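Local coordinates for WipB (Legionella pneumophila, PDB 5NNY), which is a translocated Legionella effector, probably a Ser/Thr phosphatase, that targets the host lysosomal nutrient-sensing machinery and is represented here by its phosphatase domain, at residues 214-219 with 282-287; 221-226 with 257-262; 262-267 with 276-281. One frame throughout, in Å; residues are numbered along the deposited sequence.

Contact 1: 214-219 with 282-287; sequences LNHIRG and AATVWG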
loop_
_atom_site.group_PDB
_atom_site.type_symbol
_atom_site.label_atom_id
_atom_site.label_comp_id
_atom_site.label_asym_id
_atom_site.label_seq_id
_atom_site.Cartn_x
_atom_site.Cartn_y
_atom_site.Cartn_z
ATOM N N LEU A 214 -16.507 -7.540 12.153
ATOM C CA LEU A 214 -15.881 -8.435 13.124
ATOM C C LEU A 214 -15.747 -9.860 12.597
ATOM O O LEU A 214 -14.856 -10.598 13.035
ATOM C CB LEU A 214 -16.684 -8.437 14.431
ATOM C CG LEU A 214 -16.792 -7.116 15.184
ATOM C CD1 LEU A 214 -17.772 -7.249 16.369
ATOM C CD2 LEU A 214 -15.430 -6.676 15.684
ATOM N N ASN A 215 -16.622 -10.274 11.673
ATOM C CA ASN A 215 -16.537 -11.629 11.143
ATOM C C ASN A 215 -15.232 -11.830 10.376
ATOM O O ASN A 215 -14.638 -12.909 10.433
ATOM C CB ASN A 215 -17.741 -11.928 10.247
ATOM C CG ASN A 215 -18.036 -10.812 9.260
ATOM O OD1 ASN A 215 -18.159 -9.646 9.641
ATOM N ND2 ASN A 215 -18.139 -11.164 7.969
ATOM N N HIS A 216 -14.778 -10.804 9.651
ATOM C CA HIS A 216 -13.496 -10.904 8.948
ATOM C C HIS A 216 -12.340 -11.044 9.930
ATOM O O HIS A 216 -11.402 -11.817 9.699
ATOM C CB HIS A 216 -13.262 -9.675 8.060
ATOM C CG HIS A 216 -14.179 -9.585 6.887
ATOM N ND1 HIS A 216 -15.423 -8.995 6.952
ATOM C CD2 HIS A 216 -14.034 -10.020 5.611
ATOM C CE1 HIS A 216 -16.003 -9.063 5.766
ATOM N NE2 HIS A 216 -15.179 -9.677 4.934
ATOM N N ILE A 217 -12.367 -10.272 11.015
ATOM C CA ILE A 217 -11.286 -10.332 11.995
ATOM C C ILE A 217 -11.247 -11.705 12.650
ATOM O O ILE A 217 -10.174 -12.282 12.866
ATOM C CB ILE A 217 -11.455 -9.190 13.023
ATOM C CG1 ILE A 217 -11.500 -7.861 12.286
ATOM C CG2 ILE A 217 -10.342 -9.213 14.076
ATOM C CD1 ILE A 217 -11.848 -6.677 13.180
ATOM N N ARG A 218 -12.418 -12.272 12.933
ATOM C CA ARG A 218 -12.466 -13.630 13.465
ATOM C C ARG A 218 -11.899 -14.629 12.465
ATOM O O ARG A 218 -11.171 -15.554 12.843
ATOM C CB ARG A 218 -13.910 -13.986 13.844
ATOM C CG ARG A 218 -14.073 -15.366 14.479
ATOM C CD ARG A 218 -15.546 -15.728 14.668
ATOM N NE ARG A 218 -16.191 -14.857 15.647
ATOM C CZ ARG A 218 -16.234 -15.119 16.950
ATOM N NH1 ARG A 218 -15.675 -16.230 17.415
ATOM N NH2 ARG A 218 -16.829 -14.278 17.783
ATOM N N GLY A 219 -12.229 -14.464 11.184
ATOM C CA GLY A 219 -11.671 -15.347 10.175
ATOM C C GLY A 219 -10.164 -15.216 10.058
ATOM O O GLY A 219 -9.462 -16.209 9.855
ATOM N N ALA A 282 -8.293 -12.735 1.034
ATOM C CA ALA A 282 -8.917 -12.174 -0.162
ATOM C C ALA A 282 -10.205 -11.431 0.194
ATOM O O ALA A 282 -10.442 -10.311 -0.277
ATOM C CB ALA A 282 -9.187 -13.284 -1.188
ATOM N N ALA A 283 -11.036 -12.030 1.045
ATOM C CA ALA A 283 -12.288 -11.387 1.451
ATOM C C ALA A 283 -12.025 -10.045 2.136
ATOM O O ALA A 283 -12.745 -9.069 1.914
ATOM C CB ALA A 283 -13.060 -12.329 2.372
ATOM N N THR A 284 -10.950 -9.956 2.913
ATOM C CA THR A 284 -10.655 -8.707 3.619
ATOM C C THR A 284 -10.159 -7.622 2.659
ATOM O O THR A 284 -10.638 -6.484 2.690
ATOM C CB THR A 284 -9.636 -8.972 4.734
ATOM O OG1 THR A 284 -10.211 -9.853 5.701
ATOM C CG2 THR A 284 -9.237 -7.672 5.437
ATOM N N VAL A 285 -9.197 -7.940 1.795
ATOM C CA VAL A 285 -8.666 -6.895 0.921
ATOM C C VAL A 285 -9.701 -6.472 -0.116
ATOM O O VAL A 285 -9.680 -5.329 -0.583
ATOM C CB VAL A 285 -7.335 -7.317 0.253
ATOM C CG1 VAL A 285 -6.251 -7.533 1.311
ATOM C CG2 VAL A 285 -7.510 -8.555 -0.634
ATOM N N TRP A 286 -10.604 -7.381 -0.523
ATOM C CA TRP A 286 -11.629 -6.985 -1.493
ATOM C C TRP A 286 -12.916 -6.494 -0.834
ATOM O O TRP A 286 -13.777 -5.941 -1.528
ATOM C CB TRP A 286 -11.950 -8.143 -2.465
ATOM C CG TRP A 286 -10.864 -8.370 -3.540
ATOM C CD1 TRP A 286 -9.895 -9.330 -3.540
ATOM C CD2 TRP A 286 -10.662 -7.594 -4.733
ATOM N NE1 TRP A 286 -9.099 -9.201 -4.667
ATOM C CE2 TRP A 286 -9.550 -8.139 -5.408
ATOM C CE3 TRP A 286 -11.319 -6.492 -5.296
ATOM C CZ2 TRP A 286 -9.091 -7.628 -6.613
ATOM C CZ3 TRP A 286 -10.847 -5.973 -6.470
ATOM C CH2 TRP A 286 -9.753 -6.544 -7.127
ATOM N N GLY A 287 -13.062 -6.653 0.477
ATOM C CA GLY A 287 -14.271 -6.176 1.142
ATOM C C GLY A 287 -15.501 -6.988 0.798
ATOM O O GLY A 287 -16.609 -6.435 0.720
#
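His216 carries most of this buried helix-to-helix contact, bringing its imidazole up to Ala283 and Thr284 near the end of helix 280-286. The two backbones come nearest at His216 and Thr284, whose CA atoms are 6.4 Å apart, a close spacing that the small Ala283 and Thr284 probably allow. His216 takes chi1 -69°, which sets its CG opposite the carbonyl carbon and carries the ring across to the other helix. There its CD2 lies 4.1 Å from Ala283 CB and 3.8 Å from Thr284 OG1; Thr284 OG1 and Ala283 O meet the ring obliquely. These are van der Waals contacts: no hydrogen bond links the two segments, and the 3.9 Å between His216 NE2 and Ala283 O is too long for one.

The polar atoms are served from just beyond the contact. Helix 280-286 closes in a Schellman motif, with Gly287 supplying the positive phi (70°) that glycine tolerates easily, and the chain then brings Arg288 O to His216 NE2. At the other ring nitrogen, ND1 pairs with Gly213 N, consistent with the ring hydrogen sitting on NE2. Held at both nitrogens, the imidazole has little freedom to flip, which suits histidine to a buried place between a helix start and a helix end. Thr284 OG1 bonds back to Val280 O one turn earlier, so its hydroxyl can be buried without a partner on the facing helix.

Around this pair, Thr284 also packs on Ile192 of strand 190-198, while Ile217, directed away from the contact, reaches Ile193 of that strand and Ile243 of helix 233-253. Ala282 and Trp286 extend the packing of helix 280-286 to Met264 and Met265 of helix 262-270.

Contact 2: 221-226 with 257-262; sequences ARKFKV and HTLYTH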
loop_
_atom_site.group_PDB
_atom_site.type_symbol
_atom_site.label_atom_id
_atom_site.label_comp_id
_atom_site.label_asym_id
_atom_site.label_seq_id
_atom_site.Cartn_x
_atom_site.Cartn_y
_atom_site.Cartn_z
ATOM N N ALA A 221 -8.036 -14.249 12.487
ATOM C CA ALA A 221 -7.427 -14.914 13.635
ATOM C C ALA A 221 -7.353 -16.423 13.416
ATOM O O ALA A 221 -6.330 -17.052 13.714
ATOM C CB ALA A 221 -8.205 -14.587 14.906
ATOM N N ARG A 222 -8.419 -17.013 12.867
ATOM C CA ARG A 222 -8.412 -18.440 12.552
ATOM C C ARG A 222 -7.369 -18.776 11.488
ATOM O O ARG A 222 -6.626 -19.752 11.624
ATOM C CB ARG A 222 -9.802 -18.882 12.092
ATOM C CG ARG A 222 -9.849 -20.334 11.641
ATOM C CD ARG A 222 -11.255 -20.804 11.286
ATOM N NE ARG A 222 -11.984 -21.308 12.446
ATOM C CZ ARG A 222 -13.146 -20.825 12.864
ATOM N NH1 ARG A 222 -13.736 -21.351 13.929
ATOM N NH2 ARG A 222 -13.722 -19.823 12.209
ATOM N N LYS A 223 -7.307 -17.979 10.418
ATOM C CA LYS A 223 -6.345 -18.227 9.342
ATOM C C LYS A 223 -4.909 -18.212 9.856
ATOM O O LYS A 223 -4.095 -19.054 9.462
ATOM C CB LYS A 223 -6.533 -17.191 8.236
ATOM C CG LYS A 223 -5.470 -17.204 7.137
ATOM C CD LYS A 223 -5.855 -18.131 6.025
ATOM C CE LYS A 223 -5.061 -17.860 4.753
ATOM N NZ LYS A 223 -5.450 -18.848 3.708
ATOM N N PHE A 224 -4.583 -17.275 10.745
ATOM C CA PHE A 224 -3.235 -17.134 11.286
ATOM C C PHE A 224 -3.012 -17.909 12.579
ATOM O O PHE A 224 -1.912 -17.838 13.143
ATOM C CB PHE A 224 -2.916 -15.660 11.495
ATOM C CG PHE A 224 -2.712 -14.924 10.213
ATOM C CD1 PHE A 224 -1.568 -15.141 9.461
ATOM C CD2 PHE A 224 -3.669 -14.043 9.740
ATOM C CE1 PHE A 224 -1.370 -14.475 8.259
ATOM C CE2 PHE A 224 -3.490 -13.377 8.535
ATOM C CZ PHE A 224 -2.330 -13.590 7.797
ATOM N N LYS A 225 -4.022 -18.652 13.044
ATOM C CA LYS A 225 -3.894 -19.571 14.181
ATOM C C LYS A 225 -3.558 -18.821 15.470
ATOM O O LYS A 225 -2.638 -19.182 16.206
ATOM C CB LYS A 225 -2.856 -20.670 13.893
ATOM C CG LYS A 225 -3.190 -21.530 12.673
ATOM C CD LYS A 225 -2.122 -22.593 12.387
ATOM C CE LYS A 225 -2.160 -23.727 13.406
ATOM N NZ LYS A 225 -1.163 -24.787 13.088
ATOM N N VAL A 226 -4.307 -17.760 15.736
ATOM C CA VAL A 226 -4.156 -16.991 16.964
ATOM C C VAL A 226 -5.529 -16.916 17.620
ATOM O O VAL A 226 -6.561 -17.019 16.940
ATOM C CB VAL A 226 -3.569 -15.585 16.698
ATOM C CG1 VAL A 226 -2.132 -15.690 16.219
ATOM C CG2 VAL A 226 -4.427 -14.824 15.694
ATOM N N HIS A 257 2.371 -14.064 -0.410
ATOM C CA HIS A 257 1.697 -14.571 -1.599
ATOM C C HIS A 257 1.043 -15.936 -1.372
ATOM O O HIS A 257 0.224 -16.350 -2.196
ATOM C CB HIS A 257 2.673 -14.651 -2.787
ATOM C CG HIS A 257 3.686 -15.745 -2.661
ATOM N ND1 HIS A 257 4.885 -15.576 -2.001
ATOM C CD2 HIS A 257 3.679 -17.023 -3.110
ATOM C CE1 HIS A 257 5.576 -16.701 -2.051
ATOM N NE2 HIS A 257 4.870 -17.592 -2.723
ATOM N N THR A 258 1.387 -16.648 -0.288
ATOM C CA THR A 258 0.747 -17.921 0.033
ATOM C C THR A 258 -0.579 -17.747 0.775
ATOM O O THR A 258 -1.253 -18.750 1.065
ATOM C CB THR A 258 1.678 -18.809 0.878
ATOM O OG1 THR A 258 1.776 -18.273 2.200
ATOM C CG2 THR A 258 3.092 -18.907 0.273
ATOM N N LEU A 259 -0.973 -16.512 1.097
ATOM C CA LEU A 259 -2.195 -16.298 1.872
ATOM C C LEU A 259 -3.463 -16.262 1.023
ATOM O O LEU A 259 -4.538 -16.024 1.583
ATOM C CB LEU A 259 -2.085 -15.013 2.683
ATOM C CG LEU A 259 -0.951 -15.027 3.716
ATOM C CD1 LEU A 259 -0.737 -13.637 4.320
ATOM C CD2 LEU A 259 -1.258 -16.039 4.829
ATOM N N TYR A 260 -3.360 -16.515 -0.284
ATOM C CA TYR A 260 -4.475 -16.443 -1.224
ATOM C C TYR A 260 -4.088 -17.263 -2.449
ATOM O O TYR A 260 -2.907 -17.526 -2.695
ATOM C CB TYR A 260 -4.786 -14.991 -1.636
ATOM C CG TYR A 260 -3.583 -14.321 -2.297
ATOM C CD1 TYR A 260 -3.340 -14.480 -3.658
ATOM C CD2 TYR A 260 -2.687 -13.535 -1.555
ATOM C CE1 TYR A 260 -2.240 -13.890 -4.282
ATOM C CE2 TYR A 260 -1.584 -12.929 -2.175
ATOM C CZ TYR A 260 -1.366 -13.119 -3.530
ATOM O OH TYR A 260 -0.283 -12.529 -4.154
ATOM N N THR A 261 -5.083 -17.616 -3.254
ATOM C CA THR A 261 -4.808 -18.139 -4.589
ATOM C C THR A 261 -5.422 -17.195 -5.612
ATOM O O THR A 261 -6.271 -16.365 -5.285
ATOM C CB THR A 261 -5.340 -19.570 -4.749
ATOM O OG1 THR A 261 -6.754 -19.570 -4.578
ATOM C CG2 THR A 261 -4.726 -20.486 -3.707
ATOM N N HIS A 262 -4.960 -17.293 -6.861
ATOM C CA HIS A 262 -5.392 -16.302 -7.840
ATOM C C HIS A 262 -6.875 -16.442 -8.182
ATOM O O HIS A 262 -7.519 -15.454 -8.542
ATOM C CB HIS A 262 -4.515 -16.374 -9.091
ATOM C CG HIS A 262 -3.117 -15.872 -8.860
ATOM N ND1 HIS A 262 -1.998 -16.668 -8.990
ATOM C CD2 HIS A 262 -2.664 -14.654 -8.480
ATOM C CE1 HIS A 262 -0.915 -15.956 -8.721
ATOM N NE2 HIS A 262 -1.293 -14.732 -8.402
#
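Mainly apolar packing joins Lys223 and Phe224, in the last turn of helix 214-224, to Leu259 in the loop between helices 233-253 and 262-270. Leu259 gives the most surface. Its two methyls meet the CE1-CZ end of the phenyl ring: CD2 is 3.8 Å from Phe224 CE1, and CD1 is 3.8 Å from Phe224 CZ. The two side chains cross at about a right angle, and the ring receives the branched end obliquely.

Lys223 takes part through the end of its chain. Its CG stands anti to the backbone N (chi1 172°) and the chain then bends at chi2 (90°), so that CE passes Leu259 O at 3.7 Å and also comes within 4.2 Å of Leu259 CD2. Its NZ lies 3.6 Å from Leu259 O, too far for a hydrogen bond, and bonds instead to Asp278 O. Just beyond, Lys225 has positive phi in a Schellman motif, with Val226 N bonded to Ala221 O at 2.9 Å.

Phe247 of helix 233-253 and Val281 of helix 280-286 also pack on Leu259. The chemistry implies a division of labour: leucine and phenylalanine fill the buried side, whereas lysine brings its CE alongside leucine and spends its charge on a backbone carbonyl.

Contact 3: 262-267 with 276-281; sequences HDMMYR and STDEVV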
loop_
_atom_site.group_PDB
_atom_site.type_symbol
_atom_site.label_atom_id
_atom_site.label_comp_id
_atom_site.label_asym_id
_atom_site.label_seq_id
_atom_site.Cartn_x
_atom_site.Cartn_y
_atom_site.Cartn_z
ATOM N N HIS A 262 -4.960 -17.293 -6.861
ATOM C CA HIS A 262 -5.392 -16.302 -7.840
ATOM C C HIS A 262 -6.875 -16.442 -8.182
ATOM O O HIS A 262 -7.519 -15.454 -8.542
ATOM C CB HIS A 262 -4.515 -16.374 -9.091
ATOM C CG HIS A 262 -3.117 -15.872 -8.860
ATOM N ND1 HIS A 262 -1.998 -16.668 -8.990
ATOM C CD2 HIS A 262 -2.664 -14.654 -8.480
ATOM C CE1 HIS A 262 -0.915 -15.956 -8.721
ATOM N NE2 HIS A 262 -1.293 -14.732 -8.402
ATOM N N ASP A 263 -7.442 -17.639 -8.056
ATOM C CA ASP A 263 -8.879 -17.774 -8.296
ATOM C C ASP A 263 -9.678 -16.951 -7.284
ATOM O O ASP A 263 -10.748 -16.411 -7.601
ATOM C CB ASP A 263 -9.287 -19.253 -8.265
ATOM C CG ASP A 263 -8.994 -19.926 -6.932
ATOM O OD1 ASP A 263 -7.827 -20.311 -6.683
ATOM O OD2 ASP A 263 -9.942 -20.080 -6.120
ATOM N N MET A 264 -9.174 -16.856 -6.052
ATOM C CA MET A 264 -9.830 -16.011 -5.051
ATOM C C MET A 264 -9.837 -14.556 -5.488
ATOM O O MET A 264 -10.787 -13.817 -5.216
ATOM C CB MET A 264 -9.129 -16.139 -3.701
ATOM C CG MET A 264 -9.141 -17.503 -3.079
ATOM S SD MET A 264 -8.089 -17.409 -1.630
ATOM C CE MET A 264 -7.816 -19.125 -1.214
ATOM N N MET A 265 -8.776 -14.118 -6.154
ATOM C CA MET A 265 -8.683 -12.708 -6.523
ATOM C C MET A 265 -9.547 -12.396 -7.741
ATOM O O MET A 265 -10.118 -11.301 -7.844
ATOM C CB MET A 265 -7.208 -12.334 -6.766
ATOM C CG MET A 265 -6.333 -12.622 -5.552
ATOM S SD MET A 265 -6.949 -11.787 -4.070
ATOM C CE MET A 265 -6.154 -10.188 -4.235
ATOM N N TYR A 266 -9.670 -13.337 -8.675
ATOM C CA TYR A 266 -10.605 -13.121 -9.778
ATOM C C TYR A 266 -12.033 -13.014 -9.253
ATOM O O TYR A 266 -12.795 -12.124 -9.645
ATOM C CB TYR A 266 -10.525 -14.255 -10.800
ATOM C CG TYR A 266 -9.293 -14.234 -11.686
ATOM C CD1 TYR A 266 -9.176 -13.293 -12.709
ATOM C CD2 TYR A 266 -8.277 -15.177 -11.531
ATOM C CE1 TYR A 266 -8.067 -13.268 -13.536
ATOM C CE2 TYR A 266 -7.147 -15.164 -12.374
ATOM C CZ TYR A 266 -7.056 -14.201 -13.365
ATOM O OH TYR A 266 -5.961 -14.160 -14.202
ATOM N N ARG A 267 -12.417 -13.934 -8.376
ATOM C CA ARG A 267 -13.771 -13.886 -7.831
ATOM C C ARG A 267 -13.936 -12.676 -6.923
ATOM O O ARG A 267 -15.020 -12.087 -6.851
ATOM C CB ARG A 267 -14.089 -15.181 -7.081
ATOM C CG ARG A 267 -14.335 -16.371 -8.018
ATOM C CD ARG A 267 -14.635 -17.645 -7.248
ATOM N NE ARG A 267 -13.447 -18.228 -6.635
ATOM C CZ ARG A 267 -13.234 -18.326 -5.325
ATOM N NH1 ARG A 267 -12.119 -18.889 -4.883
ATOM N NH2 ARG A 267 -14.129 -17.874 -4.458
ATOM N N SER A 276 -15.302 -19.145 2.223
ATOM C CA SER A 276 -14.455 -20.219 2.727
ATOM C C SER A 276 -13.339 -19.656 3.597
ATOM O O SER A 276 -12.804 -18.580 3.325
ATOM C CB SER A 276 -13.871 -21.022 1.561
ATOM O OG SER A 276 -13.333 -22.253 2.002
ATOM N N THR A 277 -12.977 -20.404 4.643
ATOM C CA THR A 277 -12.037 -19.895 5.643
ATOM C C THR A 277 -10.700 -19.510 5.016
ATOM O O THR A 277 -10.087 -18.502 5.392
ATOM C CB THR A 277 -11.837 -20.943 6.735
ATOM O OG1 THR A 277 -13.097 -21.205 7.359
ATOM C CG2 THR A 277 -10.867 -20.454 7.779
ATOM N N ASP A 278 -10.250 -20.286 4.034
ATOM C CA ASP A 278 -8.958 -20.035 3.400
ATOM C C ASP A 278 -8.952 -18.762 2.557
ATOM O O ASP A 278 -7.871 -18.290 2.166
ATOM C CB ASP A 278 -8.535 -21.237 2.536
ATOM C CG ASP A 278 -9.519 -21.548 1.410
ATOM O OD1 ASP A 278 -10.746 -21.454 1.633
ATOM O OD2 ASP A 278 -9.059 -21.905 0.302
ATOM N N GLU A 279 -10.119 -18.201 2.276
ATOM C CA GLU A 279 -10.263 -17.027 1.427
ATOM C C GLU A 279 -10.317 -15.727 2.221
ATOM O O GLU A 279 -10.576 -14.668 1.635
ATOM C CB GLU A 279 -11.533 -17.151 0.577
ATOM C CG GLU A 279 -11.611 -18.441 -0.236
ATOM C CD GLU A 279 -12.908 -18.580 -1.045
ATOM O OE1 GLU A 279 -12.821 -18.830 -2.266
ATOM O OE2 GLU A 279 -14.007 -18.432 -0.464
ATOM N N VAL A 280 -10.092 -15.781 3.533
ATOM C CA VAL A 280 -10.428 -14.635 4.386
ATOM C C VAL A 280 -9.511 -13.442 4.100
ATOM O O VAL A 280 -9.929 -12.283 4.201
ATOM C CB VAL A 280 -10.403 -15.035 5.873
ATOM C CG1 VAL A 280 -8.982 -15.321 6.361
ATOM C CG2 VAL A 280 -11.065 -13.943 6.717
ATOM N N VAL A 281 -8.263 -13.692 3.691
ATOM C CA VAL A 281 -7.409 -12.565 3.313
ATOM C C VAL A 281 -7.939 -11.920 2.033
ATOM O O VAL A 281 -8.070 -10.698 1.945
ATOM C CB VAL A 281 -5.936 -13.006 3.168
ATOM C CG1 VAL A 281 -5.077 -11.859 2.630
ATOM C CG2 VAL A 281 -5.365 -13.450 4.512
#
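Met264 meets Asp278 and Glu279, and Arg267, one turn further along helix 262-270, meets Glu279, in the 3-10 turn leading into helix 280-286; a salt-bridge network of Asp263, Arg267 and Glu279 lies beside a methionine contact. The Met264 side chain can be followed outward. CB packs on Ala282 of helix 280-286. CG meets Glu279 CG at 3.9 Å, methylene against methylene. SD lies 3.8 Å from Glu279 CA, passing close to the backbone, and CE ends near two oxygens, 3.4 Å from Asp278 OD2 and 3.5 Å from Asp278 O. Fully extended beyond CG, the unbranched chain lies along the 3-10 turn, a task suited to methionine; its terminal methyl, weakly polarised by sulfur, probably tolerates the oxygens well.

Glu279, at the N-cap position, uses its methylenes against Met264 and its carboxylate against Arg267. A bend at chi3 turns the guanidinium so that NH1 and NH2 both grip the single oxygen Glu279 OE1, each at 2.7 Å. The guanidinium and carboxylate groups are nearly coplanar, 28° apart, and OE1 lies close to the guanidinium plane. The shared oxygen makes both bonds somewhat bent, near 140°. Arginine suits the place because its NH1 still has a second hydrogen for Asp263 OD2, a turn back on its own helix, in a straighter bond of 2.8 Å at 158°.

In the fold
Contacts 1 and 2 both use helix 214-224. Helix 280-286 packs against that helix through contact 1, and the turn leading into helix 280-286 meets helix 262-270 in contact 3. Contacts 1 and 2 are buried and involve no hydrogen bond between their segments; contact 3 is only partly buried and is tied by a salt bridge, as fits its place nearer solvent. Their junctions are close: Arg222 of contact 2 packs on Thr277 of contact 3, Val280 packs along helix 214-224, and His262 belongs to both contacts 2 and 3. Together they join helices of the calcineurin-like phosphatase domain beside its central sheet.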